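Local coordinates for DUF2020 domain-containing protein (Corynebacterium diphtheriae, PDB 3V7B), which is of unknown function but belongs to the DUF2020 family, whose clan takes in the Mog1p and PsbP proteins, at residues Val5-Leu10 and Met72-Pro77; Gln20-Phe25 and Val59-Pro64; Glu99-Trp104 and Met141-Ile146. All coordinates share one frame; numbering follows the deposited sequence.

Overall arrangement
All three contacts join a non-regular segment to the framework built on one seven-stranded antiparallel sheet. Interactions 1 and 2 fasten parts of the long N-terminal run before helix 33-40 to strands 69-75 and 57-61, which are neighbours in the sheet and consecutive in the chain; their centres lie about 23 Å apart, and interaction 2 is nested within the loop that interaction 1 closes. Interaction 3 comes later in the chain and ties the turn between strands 96-98 and 105-111 to helix 135-149. Its centre is about 18 Å from that of interaction 1 and about 25 Å from that of interaction 2; interactions 2 and 3 lie on opposite sides of the chain's centre, and no two touch.

Interaction 1. Residues Val5-Leu10 and Met72-Pro77; sequences VHDSAL and MVRHMP
Asp7 OD2 is the best-held atom here, gripped by two donors from segment 72-77, where strand 69-75 ends. Arg74 NE reaches it at 2.8 Å in a salt bridge that is almost straight at 175°, lying in the guanidinium plane and using the anti lone pair of the oxygen. The backbone N of His75 donates to the same OD2, also at 2.8 Å, but arrives from above the carboxylate plane. Arg74 gets there by bending at chi2 and chi3, which folds its chain toward 5-10. Its NH2 then donates at 3.0 Å to Leu10 O, again within the guanidinium plane, while NH1 bonds to Pro11 O; three nitrogens thus hold the group's rotation. SE of Met76, a selenomethionine, lies 3.3 Å above the guanidinium plane, toward its rim. The other carboxylate oxygen, Asp7 OD1, takes a bond from the backbone N of Asp54 and one from a water that also donates to Val73 O and hydrogen-bonds His75 ND1. A second water bridges His6 O and His75 O. Nearby, CB of His6 lies 3.2 Å from His75 O, and the imidazole of His6 turns its ND1 to Asp54 OD2. Within 5-10 the chain curls tightly, with Ala9 N bonded to His6 O and Leu10 N to Asp7 O, which presents the Asp7 side chain and the Leu10 carbonyl to the same arginine. A buried carboxylate with a guanidinium and two backbone N-H groups around it would probably stay ionised, so the N-terminal turn is held to the end of strand 69-75 chiefly by charge and directed hydrogen bonds.

Interaction 2. Residues Gln20-Phe25 and Val59-Pro64; sequences QGREGF and VFWSYP
Segment 20-25 makes a tight bend beside the end of strand 57-61, with the CA atoms of Arg22 and Trp61 5.8 Å apart. Gly24 N bonds back to Gly21 O, and Gly21 takes a positive phi, which favours glycine. This bend lays the Gly21-Arg22 peptide flat on the indole of Trp61: Gly21 C sits 3.5 Å above the ring plane toward the six-membered rim, and the N and CA of Arg22 follow on the same face. Arg22 CB completes the cover with a CH-pi contact, 3.9 Å from the centroid of the five-membered ring and only 12° off its normal. Val59 CG1 rests against the opposite face, so the indole is sandwiched. From CB the Arg22 chain runs with CG anti to the backbone N (chi1 150°) and bends at chi3, carrying the guanidinium obliquely past CD1 on the side of the ring that Arg22 already covers, with NH2 3.5 Å from Trp61 CD1 and the two planes steeply inclined. There NH2 donates to Pro64 O at 2.7 Å with an N-H...O angle of 149°, the donor standing above the carbonyl plane, while NH1 makes a weak bond to the same oxygen. The positive group is thereby tied to the loop that follows the strand. In the sheet, strand 57-61 runs between 46-50 and 69-75; Gly24 is backbone-bonded to Gln47 and Trp61 to Thr45, placing the bend beside 46-50, one of the two outermost strands of the sheet, in the chain ahead of helix 33-40.

Interaction 3. Residues Glu99-Trp104 and Met141-Ile146; sequences EEPDGW and MAKEAI
Ile146 CD1 stands over the centre of the six-membered ring of Trp104, 3.8 Å from the centroid and 9° off the normal, a CH-pi contact made by the tip of the side chain. The same methyl touches Pro101 CD at 3.7 Å, while CG2 of Ile146 packs on Pro101 CG at 3.9 Å, so the tip of Ile146 fits the corner formed by the proline ring and the indole face. Farther out, the aliphatic part of Lys143 lies alongside Pro101, its CG 4.1 Å from Pro101 CD, and its CE approaches Glu100 CB. The acid and amine ends remain apart in the conformer described.

The turn itself sets this surface. A cis peptide precedes Pro101, and a type II beta turn from Pro101 to Trp104 is closed by Trp104 N bonding to Pro101 O; Gly103 supplies the positive phi at its third position. Val119 and Val126, from strands 114-121 and 124-130, pack against both Trp104 and Ile146. The arrangement is that of a helix laid on the face of an antiparallel sheet, here helix 135-149, with an inter-strand turn closing over its flank.

Interaction 1. Residues Val5-Leu10 and Met72-Pro77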
loop_
_atom_site.group_PDB
_atom_site.type_symbol
_atom_site.label_atom_id
_atom_site.label_comp_id
_atom_site.label_asym_id
_atom_site.label_seq_id
_atom_site.Cartn_x
_atom_site.Cartn_y
_atom_site.Cartn_z
ATOM N N VAL A 5 -13.480 9.839 -14.403
ATOM C CA VAL A 5 -11.990 9.694 -14.082
ATOM C C VAL A 5 -11.759 9.163 -12.664
ATOM O O VAL A 5 -12.408 9.595 -11.705
ATOM C CB VAL A 5 -11.171 11.024 -14.331
ATOM C CG1 VAL A 5 -10.750 11.762 -13.056
ATOM C CG2 VAL A 5 -9.915 10.729 -15.144
ATOM N N HIS A 6 -10.835 8.224 -12.538
ATOM C CA HIS A 6 -10.526 7.634 -11.232
ATOM C C HIS A 6 -9.235 8.137 -10.734
ATOM O O HIS A 6 -8.303 8.388 -11.505
ATOM C CB HIS A 6 -10.408 6.110 -11.326
ATOM C CG HIS A 6 -11.677 5.460 -11.725
ATOM N ND1 HIS A 6 -12.759 5.422 -10.896
ATOM C CD2 HIS A 6 -12.086 4.919 -12.954
ATOM C CE1 HIS A 6 -13.796 4.832 -11.553
ATOM N NE2 HIS A 6 -13.379 4.521 -12.808
ATOM N N ASP A 7 -9.168 8.218 -9.417
ATOM C CA ASP A 7 -7.959 8.615 -8.704
ATOM C C ASP A 7 -7.326 9.930 -9.272
ATOM O O ASP A 7 -6.113 10.065 -9.363
ATOM C CB ASP A 7 -6.924 7.504 -8.763
ATOM C CG ASP A 7 -7.383 6.201 -8.176
ATOM O OD1 ASP A 7 -8.467 6.099 -7.536
ATOM O OD2 ASP A 7 -6.547 5.248 -8.318
ATOM N N SER A 8 -8.175 10.896 -9.586
ATOM C CA SER A 8 -7.728 12.190 -10.145
ATOM C C SER A 8 -6.761 12.043 -11.339
ATOM O O SER A 8 -5.857 12.883 -11.541
ATOM C CB SER A 8 -7.015 13.004 -9.022
ATOM O OG SER A 8 -7.745 13.054 -7.805
ATOM N N ALA A 9 -6.948 10.989 -12.135
ATOM C CA ALA A 9 -6.136 10.687 -13.302
ATOM C C ALA A 9 -4.647 10.673 -12.969
ATOM O O ALA A 9 -3.835 10.991 -13.805
ATOM C CB ALA A 9 -6.475 11.651 -14.448
ATOM N N LEU A 10 -4.283 10.325 -11.725
ATOM C CA LEU A 10 -2.863 10.279 -11.365
ATOM C C LEU A 10 -2.135 9.211 -12.171
ATOM O O LEU A 10 -2.723 8.171 -12.461
ATOM C CB LEU A 10 -2.649 10.010 -9.858
ATOM C CG LEU A 10 -2.994 11.240 -8.956
ATOM C CD1 LEU A 10 -3.010 10.861 -7.456
ATOM C CD2 LEU A 10 -2.077 12.441 -9.166
HETATM N N MSE A 72 -1.603 1.877 -0.594
HETATM C CA MSE A 72 -2.177 2.560 -1.728
HETATM C C MSE A 72 -3.073 1.662 -2.587
HETATM O O MSE A 72 -2.660 0.594 -3.052
HETATM C CB MSE A 72 -1.107 3.221 -2.595
HETATM C CG MSE A 72 -1.709 4.018 -3.822
HETATM SE SE MSE A 72 -0.283 4.923 -4.791
HETATM C CE MSE A 72 0.592 3.267 -5.407
ATOM N N VAL A 73 -4.328 2.105 -2.752
ATOM C CA VAL A 73 -5.327 1.498 -3.591
ATOM C C VAL A 73 -5.567 2.301 -4.881
ATOM O O VAL A 73 -5.860 3.475 -4.854
ATOM C CB VAL A 73 -6.664 1.261 -2.845
ATOM C CG1 VAL A 73 -7.680 0.562 -3.807
ATOM C CG2 VAL A 73 -6.403 0.348 -1.625
ATOM N N ARG A 74 -5.384 1.672 -6.052
ATOM C CA ARG A 74 -5.444 2.353 -7.319
ATOM C C ARG A 74 -6.592 1.786 -8.154
ATOM O O ARG A 74 -6.752 0.597 -8.272
ATOM C CB ARG A 74 -4.190 2.161 -8.133
ATOM C CG ARG A 74 -2.980 2.948 -7.744
ATOM C CD ARG A 74 -3.158 4.349 -7.364
ATOM N NE ARG A 74 -3.781 5.152 -8.448
ATOM C CZ ARG A 74 -3.154 5.788 -9.419
ATOM N NH1 ARG A 74 -1.852 5.846 -9.453
ATOM N NH2 ARG A 74 -3.856 6.441 -10.340
ATOM N N HIS A 75 -7.418 2.630 -8.661
ATOM C CA HIS A 75 -8.397 2.180 -9.655
ATOM C C HIS A 75 -7.938 2.775 -10.976
ATOM O O HIS A 75 -8.055 4.007 -11.243
ATOM C CB HIS A 75 -9.803 2.624 -9.278
ATOM C CG HIS A 75 -10.390 1.877 -8.109
ATOM N ND1 HIS A 75 -9.980 2.094 -6.808
ATOM C CD2 HIS A 75 -11.426 0.954 -8.042
ATOM C CE1 HIS A 75 -10.678 1.298 -5.985
ATOM N NE2 HIS A 75 -11.568 0.596 -6.734
HETATM N N MSE A 76 -7.345 1.942 -11.803
HETATM C CA MSE A 76 -6.782 2.401 -13.094
HETATM C C MSE A 76 -7.840 2.302 -14.214
HETATM O O MSE A 76 -8.838 1.595 -14.077
HETATM C CB MSE A 76 -5.531 1.610 -13.488
HETATM C CG MSE A 76 -4.382 1.637 -12.436
HETATM SE SE MSE A 76 -3.898 3.459 -11.812
HETATM C CE MSE A 76 -2.837 3.975 -13.352
ATOM N N PRO A 77 -7.650 3.062 -15.317
ATOM C CA PRO A 77 -8.535 3.007 -16.526
ATOM C C PRO A 77 -8.542 1.690 -17.235
ATOM O O PRO A 77 -9.460 1.435 -18.036
ATOM C CB PRO A 77 -7.896 4.030 -17.486
ATOM C CG PRO A 77 -7.063 4.899 -16.654
ATOM C CD PRO A 77 -6.597 4.104 -15.465
HETATM O O HOH W 1 -6.536 6.282 -12.006
HETATM O O HOH W 2 -8.506 4.285 -5.555
#

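Interaction 2. Residues Gln20-Phe25 and Val59-Pro64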
loop_
_atom_site.group_PDB
_atom_site.type_symbol
_atom_site.label_atom_id
_atom_site.label_comp_id
_atom_site.label_asym_id
_atom_site.label_seq_id
_atom_site.Cartn_x
_atom_site.Cartn_y
_atom_site.Cartn_z
ATOM N N GLN A 20 -1.078 16.691 5.737
ATOM C CA GLN A 20 -0.450 17.074 7.006
ATOM C C GLN A 20 0.663 16.135 7.483
ATOM O O GLN A 20 1.165 16.332 8.550
ATOM C CB GLN A 20 -1.505 17.185 8.129
ATOM C CG GLN A 20 -2.310 18.470 8.125
ATOM C CD GLN A 20 -3.379 18.563 7.058
ATOM O OE1 GLN A 20 -4.405 17.878 7.134
ATOM N NE2 GLN A 20 -3.169 19.451 6.076
ATOM N N GLY A 21 1.033 15.131 6.681
ATOM C CA GLY A 21 2.131 14.264 7.016
ATOM C C GLY A 21 2.025 13.591 8.392
ATOM O O GLY A 21 0.978 13.285 8.851
ATOM N N ARG A 22 3.179 13.356 9.000
ATOM C CA ARG A 22 3.374 12.693 10.307
ATOM C C ARG A 22 2.648 13.321 11.523
ATOM O O ARG A 22 2.459 12.664 12.525
ATOM C CB ARG A 22 4.894 12.718 10.566
ATOM C CG ARG A 22 5.311 12.771 12.008
ATOM C CD ARG A 22 6.704 13.382 12.136
ATOM N NE ARG A 22 7.428 12.444 12.960
ATOM C CZ ARG A 22 7.926 11.317 12.493
ATOM N NH1 ARG A 22 8.517 10.508 13.337
ATOM N NH2 ARG A 22 7.858 11.018 11.184
ATOM N N GLU A 23 2.304 14.602 11.450
ATOM C CA GLU A 23 1.517 15.274 12.505
ATOM C C GLU A 23 0.041 15.216 12.181
ATOM O O GLU A 23 -0.730 16.005 12.701
ATOM C CB GLU A 23 1.915 16.743 12.668
ATOM C CG GLU A 23 2.829 17.000 13.851
ATOM C CD GLU A 23 4.285 16.870 13.473
ATOM O OE1 GLU A 23 4.648 17.240 12.328
ATOM O OE2 GLU A 23 5.066 16.394 14.316
ATOM N N GLY A 24 -0.355 14.307 11.303
ATOM C CA GLY A 24 -1.777 14.098 11.060
ATOM C C GLY A 24 -2.421 13.133 12.073
ATOM O O GLY A 24 -1.740 12.284 12.742
ATOM N N PHE A 25 -3.748 13.240 12.131
ATOM C CA PHE A 25 -4.561 12.448 13.055
ATOM C C PHE A 25 -5.543 11.487 12.375
ATOM O O PHE A 25 -6.077 10.601 13.073
ATOM C CB PHE A 25 -5.373 13.389 14.007
ATOM C CG PHE A 25 -6.287 14.360 13.280
ATOM C CD1 PHE A 25 -6.028 15.743 13.298
ATOM C CD2 PHE A 25 -7.400 13.907 12.565
ATOM C CE1 PHE A 25 -6.861 16.632 12.609
ATOM C CE2 PHE A 25 -8.232 14.795 11.893
ATOM C CZ PHE A 25 -7.973 16.150 11.914
ATOM N N VAL A 59 -1.230 6.423 5.120
ATOM C CA VAL A 59 0.207 6.418 5.465
ATOM C C VAL A 59 0.399 6.485 6.971
ATOM O O VAL A 59 -0.318 7.219 7.655
ATOM C CB VAL A 59 0.899 7.603 4.865
ATOM C CG1 VAL A 59 2.433 7.476 5.091
ATOM C CG2 VAL A 59 0.586 7.698 3.370
ATOM N N PHE A 60 1.330 5.666 7.474
ATOM C CA PHE A 60 1.481 5.476 8.872
ATOM C C PHE A 60 2.942 5.715 9.238
ATOM O O PHE A 60 3.855 5.100 8.701
ATOM C CB PHE A 60 1.081 4.072 9.333
ATOM C CG PHE A 60 -0.268 3.583 8.854
ATOM C CD1 PHE A 60 -1.414 3.793 9.609
ATOM C CD2 PHE A 60 -0.405 2.976 7.603
ATOM C CE1 PHE A 60 -2.637 3.287 9.217
ATOM C CE2 PHE A 60 -1.669 2.568 7.172
ATOM C CZ PHE A 60 -2.782 2.724 7.985
ATOM N N TRP A 61 3.119 6.598 10.208
ATOM C CA TRP A 61 4.419 7.014 10.690
ATOM C C TRP A 61 4.715 6.571 12.097
ATOM O O TRP A 61 3.856 6.603 12.969
ATOM C CB TRP A 61 4.530 8.543 10.688
ATOM C CG TRP A 61 4.832 9.111 9.341
ATOM C CD1 TRP A 61 6.092 9.345 8.737
ATOM C CD2 TRP A 61 3.857 9.636 8.440
ATOM N NE1 TRP A 61 5.953 9.924 7.507
ATOM C CE2 TRP A 61 4.586 10.142 7.282
ATOM C CE3 TRP A 61 2.462 9.693 8.462
ATOM C CZ2 TRP A 61 3.936 10.634 6.192
ATOM C CZ3 TRP A 61 1.825 10.246 7.355
ATOM C CH2 TRP A 61 2.551 10.691 6.257
ATOM N N SER A 62 5.966 6.174 12.306
ATOM C CA SER A 62 6.560 6.028 13.635
ATOM C C SER A 62 7.643 7.093 13.791
ATOM O O SER A 62 7.567 8.143 13.163
ATOM C CB SER A 62 7.170 4.652 13.810
ATOM O OG SER A 62 7.481 4.391 15.189
ATOM N N TYR A 63 8.677 6.832 14.578
ATOM C CA TYR A 63 9.653 7.868 14.820
ATOM C C TYR A 63 10.526 8.267 13.588
ATOM O O TYR A 63 10.931 9.427 13.475
ATOM C CB TYR A 63 10.540 7.496 16.024
ATOM C CG TYR A 63 11.384 6.248 15.811
ATOM C CD1 TYR A 63 12.673 6.328 15.209
ATOM C CD2 TYR A 63 10.922 4.992 16.208
ATOM C CE1 TYR A 63 13.452 5.182 15.005
ATOM C CE2 TYR A 63 11.690 3.861 16.006
ATOM C CZ TYR A 63 12.949 3.967 15.403
ATOM O OH TYR A 63 13.685 2.841 15.176
ATOM N N PRO A 64 10.824 7.339 12.664
ATOM C CA PRO A 64 11.625 7.820 11.507
ATOM C C PRO A 64 10.931 8.872 10.654
ATOM O O PRO A 64 9.695 9.041 10.678
ATOM C CB PRO A 64 11.840 6.544 10.671
ATOM C CG PRO A 64 11.671 5.432 11.621
ATOM C CD PRO A 64 10.618 5.886 12.612
#

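Interaction 3. Residues Glu99-Trp104 and Met141-Ile146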
loop_
_atom_site.group_PDB
_atom_site.type_symbol
_atom_site.label_atom_id
_atom_site.label_comp_id
_atom_site.label_asym_id
_atom_site.label_seq_id
_atom_site.Cartn_x
_atom_site.Cartn_y
_atom_site.Cartn_z
ATOM N N GLU A 99 0.569 -13.918 -5.042
ATOM C CA GLU A 99 -0.688 -14.367 -5.650
ATOM C C GLU A 99 -1.805 -14.488 -4.642
ATOM O O GLU A 99 -2.690 -15.321 -4.826
ATOM C CB GLU A 99 -0.491 -15.716 -6.333
ATOM C CG GLU A 99 0.545 -15.701 -7.448
ATOM C CD GLU A 99 0.139 -14.885 -8.677
ATOM O OE1 GLU A 99 -1.011 -15.098 -9.175
ATOM O OE2 GLU A 99 0.985 -14.043 -9.143
ATOM N N GLU A 100 -1.766 -13.691 -3.590
ATOM C CA GLU A 100 -2.809 -13.746 -2.565
ATOM C C GLU A 100 -3.338 -12.288 -2.358
ATOM O O GLU A 100 -2.624 -11.275 -2.599
ATOM C CB GLU A 100 -2.310 -14.478 -1.271
ATOM C CG GLU A 100 -1.841 -15.931 -1.519
ATOM C CD GLU A 100 -1.454 -16.794 -0.279
ATOM O OE1 GLU A 100 -1.199 -18.051 -0.466
ATOM O OE2 GLU A 100 -1.384 -16.276 0.874
ATOM N N PRO A 101 -4.605 -12.145 -1.995
ATOM C CA PRO A 101 -5.642 -13.174 -1.924
ATOM C C PRO A 101 -6.050 -13.726 -3.306
ATOM O O PRO A 101 -5.678 -13.205 -4.377
ATOM C CB PRO A 101 -6.805 -12.450 -1.216
ATOM C CG PRO A 101 -6.572 -11.001 -1.402
ATOM C CD PRO A 101 -5.139 -10.782 -1.752
ATOM N N ASP A 102 -6.831 -14.795 -3.303
ATOM C CA ASP A 102 -7.129 -15.453 -4.549
ATOM C C ASP A 102 -7.748 -14.485 -5.594
ATOM O O ASP A 102 -8.602 -13.664 -5.304
ATOM C CB ASP A 102 -7.905 -16.752 -4.281
ATOM C CG ASP A 102 -6.972 -17.893 -3.798
ATOM O OD1 ASP A 102 -5.907 -17.600 -3.223
ATOM O OD2 ASP A 102 -7.281 -19.082 -4.020
ATOM N N GLY A 103 -7.201 -14.540 -6.808
ATOM C CA GLY A 103 -7.648 -13.696 -7.897
ATOM C C GLY A 103 -6.717 -12.512 -8.115
ATOM O O GLY A 103 -6.867 -11.855 -9.123
ATOM N N TRP A 104 -5.740 -12.301 -7.216
ATOM C CA TRP A 104 -4.793 -11.170 -7.286
ATOM C C TRP A 104 -3.451 -11.699 -7.743
ATOM O O TRP A 104 -3.077 -12.845 -7.417
ATOM C CB TRP A 104 -4.637 -10.458 -5.947
ATOM C CG TRP A 104 -5.929 -9.796 -5.504
ATOM C CD1 TRP A 104 -7.079 -10.413 -4.968
ATOM C CD2 TRP A 104 -6.271 -8.392 -5.618
ATOM N NE1 TRP A 104 -8.068 -9.499 -4.759
ATOM C CE2 TRP A 104 -7.629 -8.255 -5.117
ATOM C CE3 TRP A 104 -5.611 -7.267 -6.086
ATOM C CZ2 TRP A 104 -8.254 -7.057 -5.085
ATOM C CZ3 TRP A 104 -6.255 -6.069 -6.023
ATOM C CH2 TRP A 104 -7.553 -5.966 -5.538
HETATM N N MSE A 141 -0.982 -6.697 5.631
HETATM C CA MSE A 141 -1.652 -5.429 5.459
HETATM C C MSE A 141 -2.431 -5.343 4.135
HETATM O O MSE A 141 -3.538 -4.844 4.106
HETATM C CB MSE A 141 -0.613 -4.277 5.641
HETATM C CG MSE A 141 -0.167 -4.118 7.056
HETATM SE SE MSE A 141 0.991 -2.567 7.363
HETATM C CE MSE A 141 2.660 -3.205 6.619
ATOM N N ALA A 142 -1.830 -5.785 3.036
ATOM C CA ALA A 142 -2.541 -5.767 1.747
ATOM C C ALA A 142 -3.778 -6.614 1.799
ATOM O O ALA A 142 -4.859 -6.197 1.335
ATOM C CB ALA A 142 -1.668 -6.226 0.616
ATOM N N LYS A 143 -3.656 -7.823 2.311
ATOM C CA LYS A 143 -4.798 -8.722 2.444
ATOM C C LYS A 143 -5.914 -8.148 3.294
ATOM O O LYS A 143 -7.078 -8.249 2.942
ATOM C CB LYS A 143 -4.337 -10.062 2.996
ATOM C CG LYS A 143 -3.497 -10.817 1.985
ATOM C CD LYS A 143 -2.997 -12.159 2.562
ATOM C CE LYS A 143 -4.022 -13.257 2.334
ATOM N NZ LYS A 143 -4.743 -13.580 3.586
ATOM N N GLU A 144 -5.544 -7.499 4.387
ATOM C CA GLU A 144 -6.512 -6.907 5.273
ATOM C C GLU A 144 -7.231 -5.757 4.630
ATOM O O GLU A 144 -8.472 -5.673 4.737
ATOM C CB GLU A 144 -5.844 -6.457 6.568
ATOM C CG GLU A 144 -6.756 -5.832 7.635
ATOM C CD GLU A 144 -7.967 -6.686 8.035
ATOM O OE1 GLU A 144 -7.945 -7.923 7.872
ATOM O OE2 GLU A 144 -8.966 -6.073 8.499
ATOM N N ALA A 145 -6.496 -4.904 3.910
ATOM C CA ALA A 145 -7.121 -3.763 3.202
ATOM C C ALA A 145 -8.088 -4.296 2.160
ATOM O O ALA A 145 -9.246 -3.849 2.086
ATOM C CB ALA A 145 -6.024 -2.854 2.540
ATOM N N ILE A 146 -7.643 -5.277 1.368
ATOM C CA ILE A 146 -8.501 -5.868 0.372
ATOM C C ILE A 146 -9.790 -6.456 0.998
ATOM O O ILE A 146 -10.859 -6.270 0.451
ATOM C CB ILE A 146 -7.743 -6.916 -0.464
ATOM C CG1 ILE A 146 -6.710 -6.203 -1.400
ATOM C CG2 ILE A 146 -8.769 -7.791 -1.244
ATOM C CD1 ILE A 146 -5.659 -7.142 -2.030
#